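Local structure of Tat-secreted protein Rv2525c (Mycobacterium tuberculosis, 4PMQ) at residues K45-Q48 with L49-R53; E116-N120 with Q121-Y125. The protein may act as a peptidoglycan hydrolase with glycosidase activity, and in vitro shows esterase activity toward p-nitrophenyl esters, preferring the butyrate. All coordinates share one frame; numbering follows the deposited sequence.

Both contacts are local, each made within one continuous piece of chain, and both lie in the glycoside hydrolase-like domain. Interaction 1 comes first along the chain. It covers the end of the loop after strand 27-31 and the first turn of helix 49-57. Interaction 2 follows, near the start of helix 115-133, between strands 105-108 and 138-142. Their centres are 31 Å apart, on opposite sides of the chain's centre, and their nearest atoms are about 11 Å apart. They do not touch. What joins them is the mixed sheet, in which strands 27-31, 61-66, 105-108 and 138-142 run parallel in that order. The two contacts thus belong to different helices of one TIM-barrel-like fold.

Interaction 1: residues K45-Q48 with L49-R53; sequences KPIQ and LSEAR
Ile47 CG1 stands anti to the backbone N (chi1 176°), and Glu51 CG does the same (chi1 178°), which brings the two side chains together at about a right angle. Ile47 CG1 meets Glu51 OE1 at 3.5 Å, so the isoleucine packs against the carboxylate end. Farther along, Ile47 CD1 reaches Ala52 CB at 4.0 Å. Ile62 of strand 61-66 touches both of these apolar side chains.

The backbone turns into the helix at Gln48. Gln48 O accepts a nearly straight bond from Ala52 N (3.1 Å, 169° at the hydrogen). A second, weak bond comes from Glu51 N. Water 1 accepts from Gln48 N and donates to Glu51 OE1 at 2.7 Å, so the N-cap residue and the third helix residue are bridged by solvent. Glu51 OE2 forms a salt bridge with Arg30 of strand 27-31.

The Gln48 side chain folds back at chi2 and stays on the exposed side. Gln48 NE2 gives a weak bond to Pro46 O (3.3 Å). Water 2 accepts from Leu49 N at 2.9 Å and donates weakly to Gln48 OE1, so this amide meets the first helical N-H through water. The arrangement is a helix N-terminus with Gln48 as N-cap, where a loop leads into a helix of the TIM-barrel-like fold.

Interaction 2: residues E116-N120 with Q121-Y125; sequences EQYKN and QIVPY
Tyr118 and Val123 form the tight side of this contact. Val123 CG2 lies over one face of the tyrosine ring, offset toward its rim, in a CH-pi contact 3.7 Å from the centroid. Val123 CG2 comes within 3.4 Å of Tyr118 CZ. Ile122 CG2 approaches the same ring obliquely, at 3.9 Å from Tyr118 CD1. With Tyr118 CG anti to the backbone N (chi1 169°), the ring is turned so that Val123 CG2 comes over its face. The phenol OH bonds to Asp153, while Trp149 also meets the ring.

The backbone is unusual here. Gln117 O accepts from both Gln121 N and Ile122 N. Tyr118 O takes a bond from Val123 N at 2.8 Å, five residues on, as in a pi-type turn. Pro124 has no N-H to continue the pattern. Pro124 CG sits 3.5 Å from Asn120 O. The axes of the short segments 116-120 and 121-125 differ by 32°.

The other side is looser and watery. Asn120 ND2 bonds Glu116 OE2 at 2.8 Å, meeting the carboxylate on its anti side. Water 3 donates to that same OE2 and, weakly, to Gln121 OE1. Water 4 links Gln117 NE2 to Gln121 OE1, while Gln117 OE1 accepts from Ser114 N. The glutamine amides are turned 53° apart, and Gln121 NE2 bonds Leu77 O. The whole is a proline-kinked helix with a pi-type turn, within the beta-alpha-beta unit of strand 105-108, helix 115-133 and strand 138-142.

Interaction 1: residues K45-Q48 with L49-R53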
loop_
_atom_site.group_PDB
_atom_site.type_symbol
_atom_site.label_atom_id
_atom_site.label_comp_id
_atom_site.label_asym_id
_atom_site.label_seq_id
_atom_site.Cartn_x
_atom_site.Cartn_y
_atom_site.Cartn_z
ATOM N N LYS A 45 3.343 -2.408 -11.887
ATOM C CA LYS A 45 1.984 -1.864 -11.721
ATOM C C LYS A 45 1.102 -2.191 -12.928
ATOM O O LYS A 45 1.464 -1.822 -14.029
ATOM C CB LYS A 45 2.030 -0.328 -11.586
ATOM C CG LYS A 45 2.788 0.244 -10.406
ATOM C CD LYS A 45 2.462 1.749 -10.280
ATOM C CE LYS A 45 3.168 2.371 -9.111
ATOM N NZ LYS A 45 2.797 3.815 -9.006
ATOM N N PRO A 46 -0.085 -2.775 -12.775
ATOM C CA PRO A 46 -0.661 -3.361 -11.565
ATOM C C PRO A 46 -0.296 -4.836 -11.460
ATOM O O PRO A 46 0.117 -5.440 -12.464
ATOM C CB PRO A 46 -2.171 -3.222 -11.823
ATOM C CG PRO A 46 -2.330 -3.293 -13.325
ATOM C CD PRO A 46 -0.955 -3.021 -13.949
ATOM N N ILE A 47 -0.473 -5.426 -10.285
ATOM C CA ILE A 47 -0.306 -6.867 -10.133
ATOM C C ILE A 47 -1.324 -7.554 -11.049
ATOM O O ILE A 47 -2.480 -7.120 -11.082
ATOM C CB ILE A 47 -0.463 -7.316 -8.653
ATOM C CG1 ILE A 47 -0.379 -8.857 -8.534
ATOM C CG2 ILE A 47 -1.743 -6.742 -7.991
ATOM C CD1 ILE A 47 -0.296 -9.464 -7.055
ATOM N N GLN A 48 -0.894 -8.605 -11.793
ATOM C CA GLN A 48 -1.793 -9.360 -12.659
ATOM C C GLN A 48 -2.189 -10.676 -11.976
ATOM O O GLN A 48 -1.462 -11.181 -11.092
ATOM C CB GLN A 48 -1.133 -9.648 -14.031
ATOM C CG GLN A 48 -0.608 -8.418 -14.791
ATOM C CD GLN A 48 -1.709 -7.503 -15.283
ATOM O OE1 GLN A 48 -2.781 -7.937 -15.729
ATOM N NE2 GLN A 48 -1.445 -6.207 -15.276
ATOM N N LEU A 49 -3.308 -11.283 -12.441
ATOM C CA LEU A 49 -3.754 -12.552 -11.871
ATOM C C LEU A 49 -2.635 -13.635 -11.835
ATOM O O LEU A 49 -2.479 -14.316 -10.809
ATOM C CB LEU A 49 -4.955 -13.066 -12.662
ATOM C CG LEU A 49 -5.559 -14.413 -12.190
ATOM C CD1 LEU A 49 -6.170 -14.292 -10.805
ATOM C CD2 LEU A 49 -6.626 -14.900 -13.183
ATOM N N SER A 50 -1.858 -13.752 -12.923
ATOM C CA SER A 50 -0.801 -14.789 -13.034
ATOM C C SER A 50 0.270 -14.608 -11.941
ATOM O O SER A 50 0.739 -15.601 -11.376
ATOM C CB SER A 50 -0.146 -14.758 -14.407
ATOM O OG SER A 50 0.441 -13.495 -14.682
ATOM N N GLU A 51 0.605 -13.346 -11.611
ATOM C CA GLU A 51 1.591 -13.087 -10.549
ATOM C C GLU A 51 0.997 -13.451 -9.180
ATOM O O GLU A 51 1.665 -14.096 -8.373
ATOM C CB GLU A 51 2.021 -11.611 -10.550
ATOM C CG GLU A 51 3.001 -11.324 -9.424
ATOM C CD GLU A 51 3.247 -9.858 -9.127
ATOM O OE1 GLU A 51 2.832 -8.978 -9.918
ATOM O OE2 GLU A 51 3.896 -9.596 -8.096
ATOM N N ALA A 52 -0.274 -13.065 -8.923
ATOM C CA ALA A 52 -0.956 -13.420 -7.665
ATOM C C ALA A 52 -0.988 -14.951 -7.488
ATOM O O ALA A 52 -0.730 -15.469 -6.394
ATOM C CB ALA A 52 -2.379 -12.878 -7.682
ATOM N N ARG A 53 -1.232 -15.674 -8.588
ATOM C CA ARG A 53 -1.282 -17.140 -8.532
ATOM C C ARG A 53 0.117 -17.732 -8.230
ATOM O O ARG A 53 0.236 -18.690 -7.453
ATOM C CB ARG A 53 -1.862 -17.687 -9.834
ATOM C CG ARG A 53 -3.373 -17.474 -9.890
ATOM C CD ARG A 53 -4.039 -18.272 -11.008
ATOM N NE ARG A 53 -3.801 -19.713 -10.866
ATOM C CZ ARG A 53 -4.533 -20.530 -10.111
ATOM N NH1 ARG A 53 -5.575 -20.067 -9.432
ATOM N NH2 ARG A 53 -4.239 -21.821 -10.047
HETATM O O HOH W 1 2.025 -8.747 -12.435
HETATM O O HOH W 2 -5.106 -9.562 -13.958
#

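Interaction 2: residues E116-N120 with Q121-Y125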
loop_
_atom_site.group_PDB
_atom_site.type_symbol
_atom_site.label_atom_id
_atom_site.label_comp_id
_atom_site.label_asym_id
_atom_site.label_seq_id
_atom_site.Cartn_x
_atom_site.Cartn_y
_atom_site.Cartn_z
ATOM N N GLU A 116 -3.257 21.037 7.964
ATOM C CA GLU A 116 -4.157 21.693 7.014
ATOM C C GLU A 116 -4.412 20.794 5.790
ATOM O O GLU A 116 -5.561 20.690 5.340
ATOM C CB GLU A 116 -3.540 23.046 6.591
ATOM C CG GLU A 116 -4.323 23.821 5.557
ATOM C CD GLU A 116 -4.021 23.407 4.127
ATOM O OE1 GLU A 116 -2.836 23.128 3.832
ATOM O OE2 GLU A 116 -4.955 23.385 3.292
ATOM N N GLN A 117 -3.355 20.147 5.251
ATOM C CA GLN A 117 -3.507 19.266 4.074
ATOM C C GLN A 117 -4.315 18.043 4.448
ATOM O O GLN A 117 -5.184 17.624 3.698
ATOM C CB GLN A 117 -2.135 18.876 3.514
ATOM C CG GLN A 117 -1.489 20.075 2.811
ATOM C CD GLN A 117 -0.049 19.785 2.458
ATOM O OE1 GLN A 117 0.682 19.106 3.198
ATOM N NE2 GLN A 117 0.373 20.290 1.315
ATOM N N TYR A 118 -4.065 17.506 5.628
ATOM C CA TYR A 118 -4.788 16.323 6.113
ATOM C C TYR A 118 -6.292 16.627 6.226
ATOM O O TYR A 118 -7.120 15.928 5.621
ATOM C CB TYR A 118 -4.208 15.899 7.470
ATOM C CG TYR A 118 -5.091 14.855 8.139
ATOM C CD1 TYR A 118 -5.093 13.526 7.704
ATOM C CD2 TYR A 118 -5.948 15.201 9.183
ATOM C CE1 TYR A 118 -5.955 12.577 8.271
ATOM C CE2 TYR A 118 -6.812 14.267 9.748
ATOM C CZ TYR A 118 -6.829 12.960 9.273
ATOM O OH TYR A 118 -7.660 12.035 9.859
ATOM N N LYS A 119 -6.646 17.672 6.989
ATOM C CA LYS A 119 -8.058 18.004 7.210
ATOM C C LYS A 119 -8.777 18.433 5.931
ATOM O O LYS A 119 -9.950 18.076 5.726
ATOM C CB LYS A 119 -8.188 19.100 8.274
ATOM C CG LYS A 119 -9.617 19.375 8.729
ATOM C CD LYS A 119 -10.171 18.270 9.669
ATOM C CE LYS A 119 -11.687 18.190 9.671
ATOM N NZ LYS A 119 -12.332 19.500 9.971
ATOM N N ASN A 120 -8.111 19.224 5.099
ATOM C CA ASN A 120 -8.789 19.757 3.917
ATOM C C ASN A 120 -8.813 18.824 2.714
ATOM O O ASN A 120 -9.728 18.946 1.882
ATOM C CB ASN A 120 -8.154 21.077 3.511
ATOM C CG ASN A 120 -8.354 22.199 4.518
ATOM O OD1 ASN A 120 -9.338 22.211 5.269
ATOM N ND2 ASN A 120 -7.492 23.244 4.443
ATOM N N GLN A 121 -7.798 17.962 2.571
ATOM C CA GLN A 121 -7.704 17.111 1.371
ATOM C C GLN A 121 -7.682 15.605 1.692
ATOM O O GLN A 121 -8.419 14.820 1.076
ATOM C CB GLN A 121 -6.438 17.492 0.583
ATOM C CG GLN A 121 -6.522 18.945 0.012
ATOM C CD GLN A 121 -5.210 19.478 -0.534
ATOM O OE1 GLN A 121 -4.355 19.964 0.218
ATOM N NE2 GLN A 121 -5.050 19.480 -1.870
ATOM N N ILE A 122 -6.824 15.182 2.624
ATOM C CA ILE A 122 -6.678 13.734 2.904
ATOM C C ILE A 122 -7.944 13.140 3.556
ATOM O O ILE A 122 -8.320 12.036 3.185
ATOM C CB ILE A 122 -5.413 13.452 3.753
ATOM C CG1 ILE A 122 -4.178 13.881 2.940
ATOM C CG2 ILE A 122 -5.351 11.943 4.119
ATOM C CD1 ILE A 122 -2.861 13.909 3.777
ATOM N N VAL A 123 -8.593 13.866 4.481
ATOM C CA VAL A 123 -9.813 13.362 5.123
ATOM C C VAL A 123 -10.889 13.097 4.007
ATOM O O VAL A 123 -11.315 11.942 3.883
ATOM C CB VAL A 123 -10.313 14.307 6.248
ATOM C CG1 VAL A 123 -11.748 13.985 6.659
ATOM C CG2 VAL A 123 -9.380 14.219 7.461
ATOM N N PRO A 124 -11.268 14.056 3.131
ATOM C CA PRO A 124 -12.283 13.695 2.120
ATOM C C PRO A 124 -11.771 12.584 1.193
ATOM O O PRO A 124 -12.572 11.764 0.727
ATOM C CB PRO A 124 -12.558 14.994 1.373
ATOM C CG PRO A 124 -11.525 15.966 1.807
ATOM C CD PRO A 124 -10.956 15.503 3.112
ATOM N N TYR A 125 -10.430 12.580 0.885
ATOM C CA TYR A 125 -9.848 11.544 0.008
ATOM C C TYR A 125 -10.079 10.135 0.609
ATOM O O TYR A 125 -10.662 9.250 -0.043
ATOM C CB TYR A 125 -8.335 11.791 -0.193
ATOM C CG TYR A 125 -7.670 10.736 -1.049
ATOM C CD1 TYR A 125 -7.923 10.660 -2.418
ATOM C CD2 TYR A 125 -6.778 9.816 -0.496
ATOM C CE1 TYR A 125 -7.329 9.687 -3.212
ATOM C CE2 TYR A 125 -6.181 8.826 -1.284
ATOM C CZ TYR A 125 -6.478 8.753 -2.639
ATOM O OH TYR A 125 -5.925 7.779 -3.438
HETATM O O HOH W 3 -5.607 22.367 0.974
HETATM O O HOH W 4 -1.686 20.924 -0.871
#